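Local coordinates for protein geranyltranstransferase (Methylococcus capsulatus, PDB 3TS7) that probably makes farnesyl diphosphate as a magnesium-dependent prenyl transferase of the FPP/GGPP synthase family, at residues B[214-217]-B[218-222]. Sequence-based numbering, arbitrary orientation.
Sequences LDHY and AKCIG
Ile221 lies against one face of the Tyr217 ring, one helical turn on. Its CG2 methyl sits over that face, 4.2 Å from the ring centroid and shifted toward the rim, a CH-pi contact, while CD1 reaches across to CE2 of Tyr217 at 3.7 Å. With CG1 between backbone N and carbonyl carbon (chi1 73°), CG2 stands anti to the carbonyl carbon and over the ring; the extended chi2 carries CD1 to the CE2 side. A second i, i+4 pair is a sulfur-aromatic contact: Cys220 SG lies over one face of the His216 imidazole, 3.7 Å from its centroid and offset toward the rim. Under both pairs runs regular alpha-helical bonding, with Ile221 N to Tyr217 O at 3.0 Å and Cys220 N to His216 O also 3.0 Å. The turn belongs to helix 208-237 of the all-helical isoprenoid synthase fold: Tyr217 and Ile221 touch helix 288-298, Ile221, His216 and Cys220 touch helix 262-279, and Ala218 touches helix 177-201. Tyr217 OH hydrogen-bonds to Leu290 O, holding the far end of the ring. Replacing Tyr217 by an alanine removes ring and hydroxyl together, which would probably cost the Leu290 carbonyl this donor and Ile221 the surface its methyls rest on. Toward helix 177-201, Asp215 OD2 forms a salt bridge with Arg193.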
ATOM      1  N   LEU B 214      10.963  -7.321  22.904  1.00 27.68           N
ATOM      2  CA  LEU B 214      10.182  -8.139  22.000  1.00 26.62           C
ATOM      3  C   LEU B 214      10.553  -7.844  20.550  1.00 24.41           C
ATOM      4  O   LEU B 214      10.523  -8.745  19.706  1.00 31.95           O
ATOM      5  CB  LEU B 214       8.679  -7.932  22.238  1.00 31.87           C
ATOM      6  CG  LEU B 214       8.135  -8.611  23.500  1.00 33.94           C
ATOM      7  CD1 LEU B 214       6.790  -7.994  23.917  1.00 45.79           C
ATOM      8  CD2 LEU B 214       8.003 -10.096  23.264  1.00 36.62           C
ATOM      9  N   ASP B 215      10.852  -6.590  20.270  1.00 27.29           N
ATOM     10  CA  ASP B 215      11.477  -6.221  18.982  1.00 29.80           C
ATOM     11  C   ASP B 215      12.807  -6.949  18.731  1.00 28.56           C
ATOM     12  O   ASP B 215      13.023  -7.504  17.637  1.00 38.26           O
ATOM     13  CB  ASP B 215      11.689  -4.715  18.879  1.00 30.63           C
ATOM     14  CG  ASP B 215      12.235  -4.323  17.520  1.00 35.96           C
ATOM     15  OD1 ASP B 215      11.552  -4.565  16.493  1.00 30.55           O
ATOM     16  OD2 ASP B 215      13.359  -3.821  17.477  1.00 35.66           O
ATOM     17  N   HIS B 216      13.684  -6.975  19.739  1.00 30.68           N
ATOM     18  CA  HIS B 216      14.936  -7.773  19.623  1.00 27.96           C
ATOM     19  C   HIS B 216      14.681  -9.256  19.430  1.00 26.69           C
ATOM     20  O   HIS B 216      15.350  -9.896  18.613  1.00 32.67           O
ATOM     21  CB  HIS B 216      15.905  -7.517  20.795  1.00 33.09           C
ATOM     22  CG  HIS B 216      17.326  -7.867  20.469  1.00 51.57           C
ATOM     23  ND1 HIS B 216      18.047  -7.210  19.493  1.00 62.79           N
ATOM     24  CD2 HIS B 216      18.149  -8.823  20.961  1.00 51.17           C
ATOM     25  CE1 HIS B 216      19.254  -7.742  19.404  1.00 55.96           C
ATOM     26  NE2 HIS B 216      19.344  -8.719  20.287  1.00 47.93           N
ATOM     27  N   TYR B 217      13.685  -9.811  20.136  1.00 29.02           N
ATOM     28  CA  TYR B 217      13.241 -11.191  19.891  1.00 27.92           C
ATOM     29  C   TYR B 217      12.846 -11.364  18.420  1.00 31.68           C
ATOM     30  O   TYR B 217      13.230 -12.351  17.752  1.00 31.89           O
ATOM     31  CB  TYR B 217      12.053 -11.548  20.826  1.00 25.70           C
ATOM     32  CG  TYR B 217      11.297 -12.788  20.455  1.00 33.44           C
ATOM     33  CD1 TYR B 217      11.691 -14.045  20.933  1.00 33.57           C
ATOM     34  CD2 TYR B 217      10.182 -12.724  19.624  1.00 29.81           C
ATOM     35  CE1 TYR B 217      10.999 -15.186  20.583  1.00 29.50           C
ATOM     36  CE2 TYR B 217       9.483 -13.859  19.276  1.00 38.94           C
ATOM     37  CZ  TYR B 217       9.884 -15.086  19.764  1.00 37.90           C
ATOM     38  OH  TYR B 217       9.191 -16.218  19.404  1.00 34.64           O
ATOM     39  N   ALA B 218      12.049 -10.414  17.932  1.00 28.68           N
ATOM     40  CA  ALA B 218      11.533 -10.454  16.556  1.00 31.70           C
ATOM     41  C   ALA B 218      12.665 -10.377  15.514  1.00 26.78           C
ATOM     42  O   ALA B 218      12.724 -11.204  14.578  1.00 29.35           O
ATOM     43  CB  ALA B 218      10.504  -9.314  16.355  1.00 30.59           C
ATOM     44  N   LYS B 219      13.582  -9.443  15.741  1.00 28.19           N
ATOM     45  CA  LYS B 219      14.763  -9.238  14.874  1.00 30.51           C
ATOM     46  C   LYS B 219      15.640 -10.492  14.796  1.00 34.17           C
ATOM     47  O   LYS B 219      16.025 -10.934  13.700  1.00 31.68           O
ATOM     48  CB  LYS B 219      15.588  -8.044  15.370  1.00 31.76           C
ATOM     49  CG  LYS B 219      16.834  -7.769  14.513  1.00 35.73           C
ATOM     50  CD  LYS B 219      17.604  -6.575  15.003  1.00 45.16           C
ATOM     51  CE  LYS B 219      18.691  -6.174  14.000  1.00 42.85           C
ATOM     52  NZ  LYS B 219      19.382  -4.949  14.472  1.00 46.39           N
ATOM     53  N   CYS B 220      15.906 -11.091  15.965  1.00 34.98           N
ATOM     54  CA  CYS B 220      16.749 -12.289  16.046  1.00 29.45           C
ATOM     55  C   CYS B 220      16.088 -13.511  15.413  1.00 29.57           C
ATOM     56  O   CYS B 220      16.747 -14.245  14.689  1.00 34.71           O
ATOM     57  CB  CYS B 220      17.197 -12.558  17.497  1.00 28.36           C
ATOM     58  SG  CYS B 220      18.221 -11.270  18.201  1.00 39.07           S
ATOM     59  N   ILE B 221      14.785 -13.740  15.624  1.00 29.39           N
ATOM     60  CA  ILE B 221      14.196 -14.897  14.944  1.00 32.64           C
ATOM     61  C   ILE B 221      14.114 -14.720  13.414  1.00 32.18           C
ATOM     62  O   ILE B 221      14.254 -15.694  12.666  1.00 38.09           O
ATOM     63  CB  ILE B 221      12.842 -15.400  15.525  1.00 34.69           C
ATOM     64  CG1 ILE B 221      11.695 -14.463  15.204  1.00 35.70           C
ATOM     65  CG2 ILE B 221      12.942 -15.663  17.055  1.00 38.85           C
ATOM     66  CD1 ILE B 221      10.374 -14.944  15.811  1.00 48.20           C
ATOM     67  N   GLY B 222      13.911 -13.477  12.974  1.00 40.30           N
ATOM     68  CA  GLY B 222      13.827 -13.153  11.552  1.00 37.60           C
ATOM     69  C   GLY B 222      15.154 -13.474  10.869  1.00 34.01           C
ATOM     70  O   GLY B 222      15.180 -14.109   9.820  1.00 42.59           O
TER